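Occlusion-derived virus envelope protein E66 (Autographa californica nucleopolyhedrovirus, PDB 3VSN) degrades non-sulfated chondroitin as a lyase of the viral envelope, is essential for oral infectivity, and may open the peritrophic matrix of the host midgut. Local coordinates at residues A[49-54]-A[192-197]; A[80-85]-A[145-150]; A[87-92]-A[152-157]; A[332-337]-A[556-561]. All coordinates share one frame; numbering follows the deposited sequence.

Contact 1. Residues A[49-54]-A[192-197]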
loop_
_atom_site.group_PDB
_atom_site.type_symbol
_atom_site.label_atom_id
_atom_site.label_comp_id
_atom_site.label_asym_id
_atom_site.label_seq_id
_atom_site.Cartn_x
_atom_site.Cartn_y
_atom_site.Cartn_z
ATOM N N LYS A 49 -11.726 7.562 -6.482
ATOM C CA LYS A 49 -12.809 6.781 -5.882
ATOM C C LYS A 49 -12.630 5.285 -6.129
ATOM O O LYS A 49 -12.587 4.840 -7.276
ATOM C CB LYS A 49 -14.166 7.258 -6.420
ATOM C CG LYS A 49 -15.368 6.628 -5.732
ATOM C CD LYS A 49 -16.677 7.147 -6.314
ATOM C CE LYS A 49 -17.855 6.755 -5.432
ATOM N NZ LYS A 49 -19.149 7.198 -6.029
ATOM N N ALA A 50 -12.545 4.521 -5.041
ATOM C CA ALA A 50 -12.276 3.081 -5.111
ATOM C C ALA A 50 -13.394 2.288 -5.795
ATOM O O ALA A 50 -13.126 1.467 -6.672
ATOM C CB ALA A 50 -11.994 2.524 -3.719
ATOM N N GLU A 51 -14.638 2.543 -5.395
ATOM C CA GLU A 51 -15.793 1.817 -5.930
ATOM C C GLU A 51 -16.465 2.634 -7.029
ATOM O O GLU A 51 -17.055 3.687 -6.761
ATOM C CB GLU A 51 -16.781 1.483 -4.802
ATOM C CG GLU A 51 -16.182 0.584 -3.726
ATOM C CD GLU A 51 -16.962 0.571 -2.418
ATOM O OE1 GLU A 51 -17.938 1.340 -2.257
ATOM O OE2 GLU A 51 -16.580 -0.217 -1.531
ATOM N N LYS A 52 -16.356 2.155 -8.266
ATOM C CA LYS A 52 -16.873 2.884 -9.427
ATOM C C LYS A 52 -16.940 2.023 -10.683
ATOM O O LYS A 52 -16.343 0.947 -10.742
ATOM C CB LYS A 52 -16.028 4.138 -9.705
ATOM C CG LYS A 52 -14.550 3.882 -9.986
ATOM C CD LYS A 52 -13.883 5.141 -10.518
ATOM C CE LYS A 52 -12.440 4.893 -10.931
ATOM N NZ LYS A 52 -11.526 4.825 -9.760
ATOM N N VAL A 53 -17.683 2.515 -11.673
ATOM C CA VAL A 53 -17.696 1.954 -13.021
ATOM C C VAL A 53 -17.221 3.050 -13.977
ATOM O O VAL A 53 -17.909 4.059 -14.181
ATOM C CB VAL A 53 -19.099 1.431 -13.425
ATOM C CG1 VAL A 53 -19.147 1.074 -14.903
ATOM C CG2 VAL A 53 -19.488 0.224 -12.582
ATOM N N VAL A 54 -16.035 2.852 -14.545
ATOM C CA VAL A 54 -15.388 3.871 -15.373
ATOM C C VAL A 54 -15.870 3.806 -16.813
ATOM O O VAL A 54 -15.996 2.719 -17.379
ATOM C CB VAL A 54 -13.848 3.726 -15.367
ATOM C CG1 VAL A 54 -13.185 4.908 -16.071
ATOM C CG2 VAL A 54 -13.325 3.603 -13.946
ATOM N N SER A 192 -19.797 6.238 7.285
ATOM C CA SER A 192 -20.153 7.617 7.630
ATOM C C SER A 192 -19.397 8.641 6.783
ATOM O O SER A 192 -19.941 9.690 6.443
ATOM C CB SER A 192 -19.964 7.884 9.131
ATOM O OG SER A 192 -18.607 8.122 9.469
ATOM N N MET A 193 -18.152 8.329 6.429
ATOM C CA MET A 193 -17.364 9.219 5.572
ATOM C C MET A 193 -17.986 9.381 4.183
ATOM O O MET A 193 -17.977 10.477 3.624
ATOM C CB MET A 193 -15.907 8.749 5.483
ATOM C CG MET A 193 -15.149 8.906 6.793
ATOM S SD MET A 193 -13.374 8.633 6.644
ATOM C CE MET A 193 -13.286 6.857 6.813
ATOM N N ARG A 194 -18.532 8.291 3.647
ATOM C CA ARG A 194 -19.261 8.316 2.378
ATOM C C ARG A 194 -20.544 9.137 2.500
ATOM O O ARG A 194 -20.788 10.033 1.695
ATOM C CB ARG A 194 -19.603 6.892 1.914
ATOM C CG ARG A 194 -18.404 5.995 1.627
ATOM C CD ARG A 194 -17.642 6.403 0.370
ATOM N NE ARG A 194 -18.391 6.143 -0.863
ATOM C CZ ARG A 194 -18.468 4.960 -1.467
ATOM N NH1 ARG A 194 -17.848 3.903 -0.957
ATOM N NH2 ARG A 194 -19.170 4.829 -2.584
ATOM N N MET A 195 -21.336 8.834 3.528
ATOM C CA MET A 195 -22.655 9.445 3.750
ATOM C C MET A 195 -22.634 10.958 3.943
ATOM O O MET A 195 -23.528 11.661 3.471
ATOM C CB MET A 195 -23.327 8.806 4.965
ATOM C CG MET A 195 -23.685 7.343 4.789
ATOM S SD MET A 195 -23.835 6.498 6.375
ATOM C CE MET A 195 -25.359 7.183 7.021
ATOM N N GLY A 196 -21.622 11.457 4.645
ATOM C CA GLY A 196 -21.550 12.879 4.976
ATOM C C GLY A 196 -21.466 13.811 3.782
ATOM O O GLY A 196 -21.916 14.954 3.858
ATOM N N VAL A 197 -20.888 13.328 2.682
ATOM C CA VAL A 197 -20.693 14.153 1.487
ATOM C C VAL A 197 -22.021 14.516 0.789
ATOM O O VAL A 197 -22.312 15.705 0.621
ATOM C CB VAL A 197 -19.673 13.527 0.500
ATOM C CG1 VAL A 197 -19.552 14.371 -0.760
ATOM C CG2 VAL A 197 -18.309 13.368 1.162
HETATM O O HOH W 1 -20.356 2.268 -3.418
#
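A largely buried salt bridge, Glu51 to Arg194, ties the loop that follows helix 29-48 to helix 189-205 inside the alpha/alpha toroid of the lyase. Glu51 OE1 lies 2.9 Å from Arg194 NH1, and the N-H points almost straight at it (177°). The oxygen sits at the edge of the guanidinium and in its plane, yet NH1 meets it from above the carboxylate plane. With the two flat groups turned 63° apart, one oxygen does the bridging. A water completes the link, donating to Glu51 OE1 at 2.8 Å and accepting from Arg194 NH2 at 2.9 Å. The same OE1 also bonds Tyr138 OH. Arginine suits its place because its long chain can leave the helix, bend at its second and third torsions, and still present several N-H groups.

Lys49 runs past at about a right angle, its chain extended throughout, with CE 3.7 Å from Arg194 NH2. Its NZ stands 4.2 Å from that NH2, a pairing of like charges offset by Glu146 of helix 138-154, whose carboxylate forms salt bridges to both Lys49 NZ and Arg194 NE. Asn191, a catalytic residue, precedes Arg194 by three positions on the same helix. All three guanidinium nitrogens are thus engaged, which fixes the group's rotation; opposite charges packed together would probably favour the charged forms.

Contact 2. Residues A[80-85]-A[145-150]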
loop_
_atom_site.group_PDB
_atom_site.type_symbol
_atom_site.label_atom_id
_atom_site.label_comp_id
_atom_site.label_asym_id
_atom_site.label_seq_id
_atom_site.Cartn_x
_atom_site.Cartn_y
_atom_site.Cartn_z
ATOM N N THR A 80 -24.931 -1.823 -9.307
ATOM C CA THR A 80 -24.392 -1.636 -10.649
ATOM C C THR A 80 -25.095 -0.498 -11.398
ATOM O O THR A 80 -24.429 0.303 -12.055
ATOM C CB THR A 80 -24.425 -2.945 -11.463
ATOM O OG1 THR A 80 -23.725 -3.962 -10.738
ATOM C CG2 THR A 80 -23.756 -2.761 -12.822
ATOM N N VAL A 81 -26.423 -0.425 -11.284
ATOM C CA VAL A 81 -27.192 0.696 -11.842
ATOM C C VAL A 81 -26.681 2.022 -11.269
ATOM O O VAL A 81 -26.397 2.961 -12.013
ATOM C CB VAL A 81 -28.709 0.562 -11.567
ATOM C CG1 VAL A 81 -29.442 1.855 -11.902
ATOM C CG2 VAL A 81 -29.299 -0.594 -12.360
ATOM N N CYS A 82 -26.561 2.074 -9.944
ATOM C CA CYS A 82 -26.056 3.253 -9.242
ATOM C C CYS A 82 -24.671 3.694 -9.731
ATOM O O CYS A 82 -24.483 4.859 -10.095
ATOM C CB CYS A 82 -26.055 3.008 -7.732
ATOM S SG CYS A 82 -27.699 3.048 -6.981
ATOM N N HIS A 83 -23.713 2.764 -9.756
ATOM C CA HIS A 83 -22.356 3.070 -10.230
ATOM C C HIS A 83 -22.312 3.487 -11.674
ATOM O O HIS A 83 -21.568 4.392 -12.038
ATOM C CB HIS A 83 -21.412 1.890 -10.004
ATOM C CG HIS A 83 -21.023 1.684 -8.560
ATOM N ND1 HIS A 83 -20.493 2.664 -7.806
ATOM C CD2 HIS A 83 -21.081 0.551 -7.753
ATOM C CE1 HIS A 83 -20.235 2.190 -6.575
ATOM N NE2 HIS A 83 -20.597 0.896 -6.544
ATOM N N THR A 84 -23.112 2.828 -12.508
ATOM C CA THR A 84 -23.157 3.128 -13.936
ATOM C C THR A 84 -23.721 4.531 -14.206
ATOM O O THR A 84 -23.213 5.244 -15.075
ATOM C CB THR A 84 -23.929 2.034 -14.707
ATOM O OG1 THR A 84 -23.363 0.754 -14.394
ATOM C CG2 THR A 84 -23.846 2.253 -16.206
ATOM N N LEU A 85 -24.748 4.925 -13.449
ATOM C CA LEU A 85 -25.287 6.287 -13.523
ATOM C C LEU A 85 -24.241 7.339 -13.152
ATOM O O LEU A 85 -24.105 8.353 -13.840
ATOM C CB LEU A 85 -26.524 6.443 -12.629
ATOM C CG LEU A 85 -27.859 5.892 -13.137
ATOM C CD1 LEU A 85 -28.908 5.997 -12.044
ATOM C CD2 LEU A 85 -28.313 6.618 -14.396
ATOM N N PRO A 145 -27.234 7.677 -2.427
ATOM C CA PRO A 145 -27.164 9.125 -2.203
ATOM C C PRO A 145 -26.123 9.828 -3.082
ATOM O O PRO A 145 -26.320 10.982 -3.462
ATOM C CB PRO A 145 -26.798 9.229 -0.722
ATOM C CG PRO A 145 -27.374 7.990 -0.125
ATOM C CD PRO A 145 -27.091 6.934 -1.159
ATOM N N GLU A 146 -25.042 9.123 -3.415
ATOM C CA GLU A 146 -24.038 9.630 -4.357
ATOM C C GLU A 146 -24.605 9.814 -5.767
ATOM O O GLU A 146 -24.191 10.726 -6.487
ATOM C CB GLU A 146 -22.791 8.734 -4.367
ATOM C CG GLU A 146 -21.972 8.835 -3.085
ATOM C CD GLU A 146 -20.886 7.774 -2.949
ATOM O OE1 GLU A 146 -20.881 6.778 -3.709
ATOM O OE2 GLU A 146 -20.028 7.935 -2.057
ATOM N N VAL A 147 -25.553 8.958 -6.154
ATOM C CA VAL A 147 -26.241 9.087 -7.447
ATOM C C VAL A 147 -27.030 10.396 -7.507
ATOM O O VAL A 147 -26.898 11.162 -8.465
ATOM C CB VAL A 147 -27.176 7.888 -7.731
ATOM C CG1 VAL A 147 -27.967 8.103 -9.013
ATOM C CG2 VAL A 147 -26.373 6.601 -7.825
ATOM N N PHE A 148 -27.832 10.648 -6.471
ATOM C CA PHE A 148 -28.598 11.889 -6.357
ATOM C C PHE A 148 -27.687 13.105 -6.492
ATOM O O PHE A 148 -27.973 14.021 -7.269
ATOM C CB PHE A 148 -29.349 11.943 -5.023
ATOM C CG PHE A 148 -30.632 11.154 -5.011
ATOM C CD1 PHE A 148 -31.844 11.771 -5.313
ATOM C CD2 PHE A 148 -30.633 9.801 -4.686
ATOM C CE1 PHE A 148 -33.029 11.051 -5.300
ATOM C CE2 PHE A 148 -31.817 9.075 -4.670
ATOM C CZ PHE A 148 -33.018 9.704 -4.975
ATOM N N MET A 149 -26.581 13.090 -5.748
ATOM C CA MET A 149 -25.635 14.196 -5.748
ATOM C C MET A 149 -24.983 14.415 -7.118
ATOM O O MET A 149 -24.977 15.535 -7.628
ATOM C CB MET A 149 -24.570 13.985 -4.667
ATOM C CG MET A 149 -23.572 15.123 -4.565
ATOM S SD MET A 149 -22.394 14.857 -3.236
ATOM C CE MET A 149 -21.489 16.395 -3.294
ATOM N N ASN A 150 -24.447 13.346 -7.708
ATOM C CA ASN A 150 -23.769 13.437 -9.003
ATOM C C ASN A 150 -24.688 13.922 -10.129
ATOM O O ASN A 150 -24.312 14.809 -10.897
ATOM C CB ASN A 150 -23.108 12.108 -9.382
ATOM C CG ASN A 150 -21.792 11.879 -8.657
ATOM O OD1 ASN A 150 -21.767 11.450 -7.502
ATOM N ND2 ASN A 150 -20.687 12.163 -9.336
#
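Val147 faces Cys82 and Leu85 where helix 138-154 packs on helix 75-93, two of the helices that build the alpha/alpha toroid. Valine is by far the main contributor, and its two methyls divide the work between neighbouring turns of the other helix. With CG1 anti to the backbone N (chi1 175°), that methyl reaches Leu85, CG1 lying 3.8 Å from Leu85 CD1. The second methyl settles against Cys82: CG2 is 3.6 Å from Cys82 CB and also 3.4 Å from Cys82 O, so it rests on backbone as much as on side chain.

The CA atoms of Cys82 and Val147 are 6.1 Å apart, a close approach consistent with two compact side chains, the short cysteine and the beta-branched valine. Cysteine's SG, weakly polar and readily accommodated among hydrocarbon groups, lies 3.9 Å from Val147 CG2. Leu85 is the longer partner, extending a branch to Val147 while its side chain also packs on Val65 and Phe66 of strand 65-66. On another flank of helix 138-154, Phe148 packs on Trp171 and Leu172 of helix 161-175.

Between side chains the contact is apolar. Glu146, next to Val147, sends its carboxylate out to Arg194 and Lys49. Thr84, buried in helix 75-93, turns its hydroxyl back onto its own helix: Thr84 OG1 donates to Thr80 O at 2.6 Å, from the face of that carbonyl opposite to the one approached by Thr84 N.

Contact 3. Residues A[87-92]-A[152-157]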
loop_
_atom_site.group_PDB
_atom_site.type_symbol
_atom_site.label_atom_id
_atom_site.label_comp_id
_atom_site.label_asym_id
_atom_site.label_seq_id
_atom_site.Cartn_x
_atom_site.Cartn_y
_atom_site.Cartn_z
ATOM N N GLY A 87 -20.985 6.906 -13.295
ATOM C CA GLY A 87 -20.026 6.856 -14.405
ATOM C C GLY A 87 -20.457 7.698 -15.600
ATOM O O GLY A 87 -19.630 8.362 -16.237
ATOM N N TYR A 88 -21.754 7.669 -15.903
ATOM C CA TYR A 88 -22.315 8.479 -16.985
ATOM C C TYR A 88 -22.326 9.978 -16.662
ATOM O O TYR A 88 -22.172 10.802 -17.562
ATOM C CB TYR A 88 -23.720 7.998 -17.364
ATOM C CG TYR A 88 -23.752 6.961 -18.474
ATOM C CD1 TYR A 88 -24.181 5.658 -18.227
ATOM C CD2 TYR A 88 -23.352 7.288 -19.773
ATOM C CE1 TYR A 88 -24.216 4.711 -19.240
ATOM C CE2 TYR A 88 -23.381 6.347 -20.792
ATOM C CZ TYR A 88 -23.812 5.063 -20.519
ATOM O OH TYR A 88 -23.848 4.127 -21.526
ATOM N N CYS A 89 -22.506 10.324 -15.385
ATOM C CA CYS A 89 -22.382 11.716 -14.942
ATOM C C CYS A 89 -20.996 12.265 -15.241
ATOM O O CYS A 89 -20.858 13.386 -15.730
ATOM C CB CYS A 89 -22.665 11.852 -13.445
ATOM S SG CYS A 89 -24.400 11.655 -12.999
ATOM N N VAL A 90 -19.974 11.463 -14.949
ATOM C CA VAL A 90 -18.583 11.851 -15.192
ATOM C C VAL A 90 -18.334 12.046 -16.694
ATOM O O VAL A 90 -17.683 13.015 -17.100
ATOM C CB VAL A 90 -17.591 10.836 -14.568
ATOM C CG1 VAL A 90 -16.143 11.218 -14.864
ATOM C CG2 VAL A 90 -17.809 10.735 -13.062
ATOM N N ARG A 91 -18.876 11.142 -17.509
ATOM C CA ARG A 91 -18.810 11.252 -18.972
ATOM C C ARG A 91 -19.501 12.517 -19.479
ATOM O O ARG A 91 -18.963 13.230 -20.330
ATOM C CB ARG A 91 -19.434 10.026 -19.648
ATOM C CG ARG A 91 -18.656 8.730 -19.479
ATOM C CD ARG A 91 -19.114 7.683 -20.484
ATOM N NE ARG A 91 -18.826 8.102 -21.855
ATOM C CZ ARG A 91 -19.185 7.435 -22.948
ATOM N NH1 ARG A 91 -19.862 6.294 -22.857
ATOM N NH2 ARG A 91 -18.870 7.915 -24.143
ATOM N N TYR A 92 -20.695 12.786 -18.956
ATOM C CA TYR A 92 -21.455 13.980 -19.324
ATOM C C TYR A 92 -20.671 15.261 -19.022
ATOM O O TYR A 92 -20.731 16.240 -19.773
ATOM C CB TYR A 92 -22.792 14.006 -18.574
ATOM C CG TYR A 92 -23.653 15.194 -18.931
ATOM C CD1 TYR A 92 -24.491 15.156 -20.044
ATOM C CD2 TYR A 92 -23.619 16.361 -18.168
ATOM C CE1 TYR A 92 -25.281 16.243 -20.380
ATOM C CE2 TYR A 92 -24.401 17.458 -18.501
ATOM C CZ TYR A 92 -25.228 17.390 -19.608
ATOM O OH TYR A 92 -26.006 18.471 -19.942
ATOM N N THR A 152 -27.696 15.573 -9.890
ATOM C CA THR A 152 -28.135 16.943 -9.613
ATOM C C THR A 152 -27.075 17.993 -9.988
ATOM O O THR A 152 -27.389 18.985 -10.654
ATOM C CB THR A 152 -28.570 17.114 -8.140
ATOM O OG1 THR A 152 -29.637 16.202 -7.849
ATOM C CG2 THR A 152 -29.044 18.540 -7.868
ATOM N N ILE A 153 -25.830 17.768 -9.580
ATOM C CA ILE A 153 -24.774 18.752 -9.835
ATOM C C ILE A 153 -24.364 18.826 -11.309
ATOM O O ILE A 153 -24.319 19.921 -11.875
ATOM C CB ILE A 153 -23.552 18.576 -8.905
ATOM C CG1 ILE A 153 -23.989 18.689 -7.442
ATOM C CG2 ILE A 153 -22.482 19.620 -9.222
ATOM C CD1 ILE A 153 -22.908 18.375 -6.425
ATOM N N VAL A 154 -24.084 17.690 -11.946
ATOM C CA VAL A 154 -23.631 17.744 -13.347
ATOM C C VAL A 154 -24.690 18.311 -14.302
ATOM O O VAL A 154 -24.351 18.831 -15.367
ATOM C CB VAL A 154 -23.059 16.404 -13.883
ATOM C CG1 VAL A 154 -21.942 15.894 -12.979
ATOM C CG2 VAL A 154 -24.149 15.351 -14.072
ATOM N N LEU A 155 -25.959 18.221 -13.903
ATOM C CA LEU A 155 -27.064 18.743 -14.705
ATOM C C LEU A 155 -27.500 20.147 -14.272
ATOM O O LEU A 155 -28.554 20.627 -14.699
ATOM C CB LEU A 155 -28.264 17.779 -14.663
ATOM C CG LEU A 155 -28.111 16.369 -15.248
ATOM C CD1 LEU A 155 -29.435 15.621 -15.200
ATOM C CD2 LEU A 155 -27.572 16.401 -16.674
ATOM N N ASN A 156 -26.684 20.810 -13.448
ATOM C CA ASN A 156 -27.083 22.076 -12.822
ATOM C C ASN A 156 -27.339 23.257 -13.771
ATOM O O ASN A 156 -27.952 24.243 -13.375
ATOM C CB ASN A 156 -26.132 22.475 -11.679
ATOM C CG ASN A 156 -24.803 23.039 -12.170
ATOM O OD1 ASN A 156 -24.410 22.854 -13.323
ATOM N ND2 ASN A 156 -24.097 23.720 -11.279
ATOM N N GLU A 157 -26.882 23.150 -15.015
ATOM C CA GLU A 157 -27.125 24.205 -15.997
ATOM C C GLU A 157 -28.167 23.806 -17.047
ATOM O O GLU A 157 -28.376 24.514 -18.037
ATOM C CB GLU A 157 -25.810 24.671 -16.628
ATOM C CG GLU A 157 -24.913 25.381 -15.622
ATOM C CD GLU A 157 -23.713 26.057 -16.253
ATOM O OE1 GLU A 157 -23.130 25.489 -17.201
ATOM O OE2 GLU A 157 -23.351 27.160 -15.784
#
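Cys89 and Tyr92 of helix 75-93 meet Val154 and Leu155 at the C-terminal end of helix 138-154, and three kinds of interaction can be told apart. The first is plain apolar packing. Cys89 CB and Val154 CG2 are 3.9 Å apart, with the sulfur of Cys89 about equally near that methyl. The 6.4 Å between CA of Cys89 and CA of Val154 is consistent with a compact cysteine at this place.

The second is a CH-pi contact. Leu155 CD2 stands over one face of the Tyr92 ring, 4.1 Å from its centroid and 22° off the ring normal, displaced toward the rim on the CE2 and CZ side. The two side chains cross at about a right angle, and CD2 is the branch that reaches the face. Tyr92 extends toward helix 138-154 because its CG is anti to the backbone N (chi1 -178°).

The third joins ring edge and backbone: Tyr92 CE2 is 3.4 Å from Val154 O, which lies near the ring plane, so the slightly positive C-H rim faces a carbonyl oxygen. Leu155 is the first residue to leave helical geometry, and Asn156 N bonds Ile153 O as the chain turns away.

Leu105 and Ala106 of helix 103-119 also pack on Tyr92. The arrangement is helix-helix packing within the alpha/alpha toroid of the lyase, with Tyr92 set among three of its helices.

Contact 4. Residues A[332-337]-A[556-561]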
loop_
_atom_site.group_PDB
_atom_site.type_symbol
_atom_site.label_atom_id
_atom_site.label_comp_id
_atom_site.label_asym_id
_atom_site.label_seq_id
_atom_site.Cartn_x
_atom_site.Cartn_y
_atom_site.Cartn_z
ATOM N N SER A 332 12.101 6.155 -7.435
ATOM C CA SER A 332 13.059 6.855 -8.269
ATOM C C SER A 332 12.450 7.111 -9.646
ATOM O O SER A 332 11.275 6.805 -9.884
ATOM C CB SER A 332 14.360 6.052 -8.385
ATOM O OG SER A 332 14.219 4.969 -9.290
ATOM N N LYS A 333 13.251 7.675 -10.545
ATOM C CA LYS A 333 12.828 7.876 -11.929
ATOM C C LYS A 333 12.599 6.540 -12.651
ATOM O O LYS A 333 11.854 6.484 -13.626
ATOM C CB LYS A 333 13.854 8.725 -12.688
ATOM C CG LYS A 333 13.964 10.162 -12.184
ATOM C CD LYS A 333 15.031 10.951 -12.929
ATOM C CE LYS A 333 15.208 12.328 -12.300
ATOM N NZ LYS A 333 16.335 13.087 -12.909
ATOM N N THR A 334 13.227 5.472 -12.158
ATOM C CA THR A 334 13.209 4.181 -12.855
ATOM C C THR A 334 12.475 3.049 -12.136
ATOM O O THR A 334 11.999 2.113 -12.788
ATOM C CB THR A 334 14.635 3.702 -13.209
ATOM O OG1 THR A 334 15.426 3.605 -12.015
ATOM C CG2 THR A 334 15.302 4.654 -14.204
ATOM N N TYR A 335 12.383 3.114 -10.809
ATOM C CA TYR A 335 11.733 2.028 -10.067
ATOM C C TYR A 335 10.990 2.424 -8.795
ATOM O O TYR A 335 11.179 3.513 -8.252
ATOM C CB TYR A 335 12.715 0.871 -9.794
ATOM C CG TYR A 335 13.704 1.049 -8.649
ATOM C CD1 TYR A 335 15.007 1.495 -8.887
ATOM C CD2 TYR A 335 13.353 0.721 -7.336
ATOM C CE1 TYR A 335 15.923 1.628 -7.849
ATOM C CE2 TYR A 335 14.259 0.858 -6.293
ATOM C CZ TYR A 335 15.543 1.307 -6.553
ATOM O OH TYR A 335 16.444 1.428 -5.517
ATOM N N TYR A 336 10.115 1.522 -8.363
ATOM C CA TYR A 336 9.512 1.560 -7.040
ATOM C C TYR A 336 10.028 0.332 -6.304
ATOM O O TYR A 336 9.957 -0.780 -6.826
ATOM C CB TYR A 336 7.978 1.519 -7.137
ATOM C CG TYR A 336 7.282 1.199 -5.824
ATOM C CD1 TYR A 336 6.954 2.207 -4.920
ATOM C CD2 TYR A 336 6.962 -0.117 -5.483
ATOM C CE1 TYR A 336 6.323 1.915 -3.717
ATOM C CE2 TYR A 336 6.340 -0.420 -4.282
ATOM C CZ TYR A 336 6.019 0.600 -3.404
ATOM O OH TYR A 336 5.400 0.300 -2.208
ATOM N N GLY A 337 10.567 0.535 -5.108
ATOM C CA GLY A 337 11.006 -0.577 -4.266
ATOM C C GLY A 337 10.542 -0.358 -2.842
ATOM O O GLY A 337 10.473 0.782 -2.384
ATOM N N LEU A 556 19.359 -6.893 -7.637
ATOM C CA LEU A 556 18.511 -6.626 -8.786
ATOM C C LEU A 556 18.887 -5.254 -9.343
ATOM O O LEU A 556 19.226 -4.354 -8.576
ATOM C CB LEU A 556 17.031 -6.657 -8.382
ATOM C CG LEU A 556 16.446 -7.946 -7.777
ATOM C CD1 LEU A 556 14.993 -7.731 -7.369
ATOM C CD2 LEU A 556 16.558 -9.131 -8.731
ATOM N N ASN A 557 18.852 -5.121 -10.668
ATOM C CA ASN A 557 19.056 -3.846 -11.359
ATOM C C ASN A 557 17.879 -3.554 -12.245
ATOM O O ASN A 557 17.279 -4.480 -12.794
ATOM C CB ASN A 557 20.252 -3.919 -12.312
ATOM C CG ASN A 557 21.570 -3.911 -11.600
ATOM O OD1 ASN A 557 21.825 -3.061 -10.748
ATOM N ND2 ASN A 557 22.433 -4.841 -11.964
ATOM N N VAL A 558 17.585 -2.271 -12.428
ATOM C CA VAL A 558 16.711 -1.843 -13.509
ATOM C C VAL A 558 17.433 -2.172 -14.817
ATOM O O VAL A 558 18.618 -1.855 -14.978
ATOM C CB VAL A 558 16.407 -0.330 -13.448
ATOM C CG1 VAL A 558 15.556 0.098 -14.639
ATOM C CG2 VAL A 558 15.698 0.021 -12.147
ATOM N N GLU A 559 16.722 -2.826 -15.731
ATOM C CA GLU A 559 17.287 -3.179 -17.033
ATOM C C GLU A 559 17.850 -1.940 -17.718
ATOM O O GLU A 559 17.191 -0.900 -17.775
ATOM C CB GLU A 559 16.237 -3.856 -17.920
ATOM C CG GLU A 559 16.809 -4.421 -19.212
ATOM C CD GLU A 559 15.806 -5.218 -20.023
ATOM O OE1 GLU A 559 14.595 -5.178 -19.718
ATOM O OE2 GLU A 559 16.240 -5.887 -20.979
ATOM N N GLY A 560 19.078 -2.061 -18.216
ATOM C CA GLY A 560 19.789 -0.947 -18.838
ATOM C C GLY A 560 20.623 -0.106 -17.881
ATOM O O GLY A 560 21.279 0.848 -18.312
ATOM N N HIS A 561 20.604 -0.453 -16.590
ATOM C CA HIS A 561 21.293 0.330 -15.550
ATOM C C HIS A 561 22.188 -0.484 -14.654
ATOM O O HIS A 561 21.846 -0.737 -13.489
ATOM C CB HIS A 561 20.283 1.075 -14.683
ATOM C CG HIS A 561 19.583 2.200 -15.392
ATOM N ND1 HIS A 561 18.408 2.034 -16.029
ATOM C CD2 HIS A 561 19.930 3.536 -15.547
ATOM C CE1 HIS A 561 18.022 3.203 -16.566
ATOM N NE2 HIS A 561 18.956 4.122 -16.274
#
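Thr334 turns its hydroxyl oxygen, rather than its methyl, to the hydrocarbon of Val558: OG1 lies 3.6 Å from Val558 CG2. The contact joins two antiparallel sheets of the beta-rich part of the chain, which contains a beta-sandwich. Strand 335-340 belongs to a four-stranded sheet and strand 550-558 to a seven-stranded one; side chains meet where the first begins and the second ends, with Thr334 and His561 in the adjoining loops. The torsion of Thr334 (chi1 58°) places OG1 between the backbone N and the carbonyl carbon. The oxygen is not stranded beside the valine, since it bonds His451 ND1.

One methyl of Val558, CG2, serves two neighbours, for it touches Tyr335 as well, 3.6 Å from CD1 and oblique to the ring. The other branch, CG1, lies 4.0 Å from Thr334 CB. Tyr335 offers ring carbon CD1 to the valine, while its hydroxyl bonds Tyr449 O.

Beyond Val558 the chain makes a type II beta turn through Glu559 and Gly560 to His561, whose N bonds Val558 O at 2.9 Å. Gly560 adopts a positive phi (90°), for which a residue without a side chain is well fitted. The turn carries the imidazole back, so that His561 CE1 comes 3.9 Å from Thr334 CG2; the His451 ring meets it as well.

The approach to strand 335-340 is shaped by an ST motif with an ST turn inside it: Ser332 OG accepts from Tyr335 N at 3.0 Å and from Thr334 N at 3.1 Å.

Contacts 1, 2 and 3 form one continuous patch of the helical toroid. Contact 2 is nested within the chain loop closed by contact 1, and the two touch, their centres about 10 Å apart: Glu51 O is 3.5 Å from His83 CE1, and Val53 CG2 is 3.6 Å from His83 CB. Contacts 2 and 3 share helices 75-93 and 138-154, again with centres about 10 Å apart, and follow one interface along its length. Contact 1 approaches the catalytic machinery, the Arg194 side chain being about 6 Å from that of Asn191 and about 9 Å from that of Tyr254. Contact 4 belongs to the beta-rich part, its centre about 35 Å from that of contact 1.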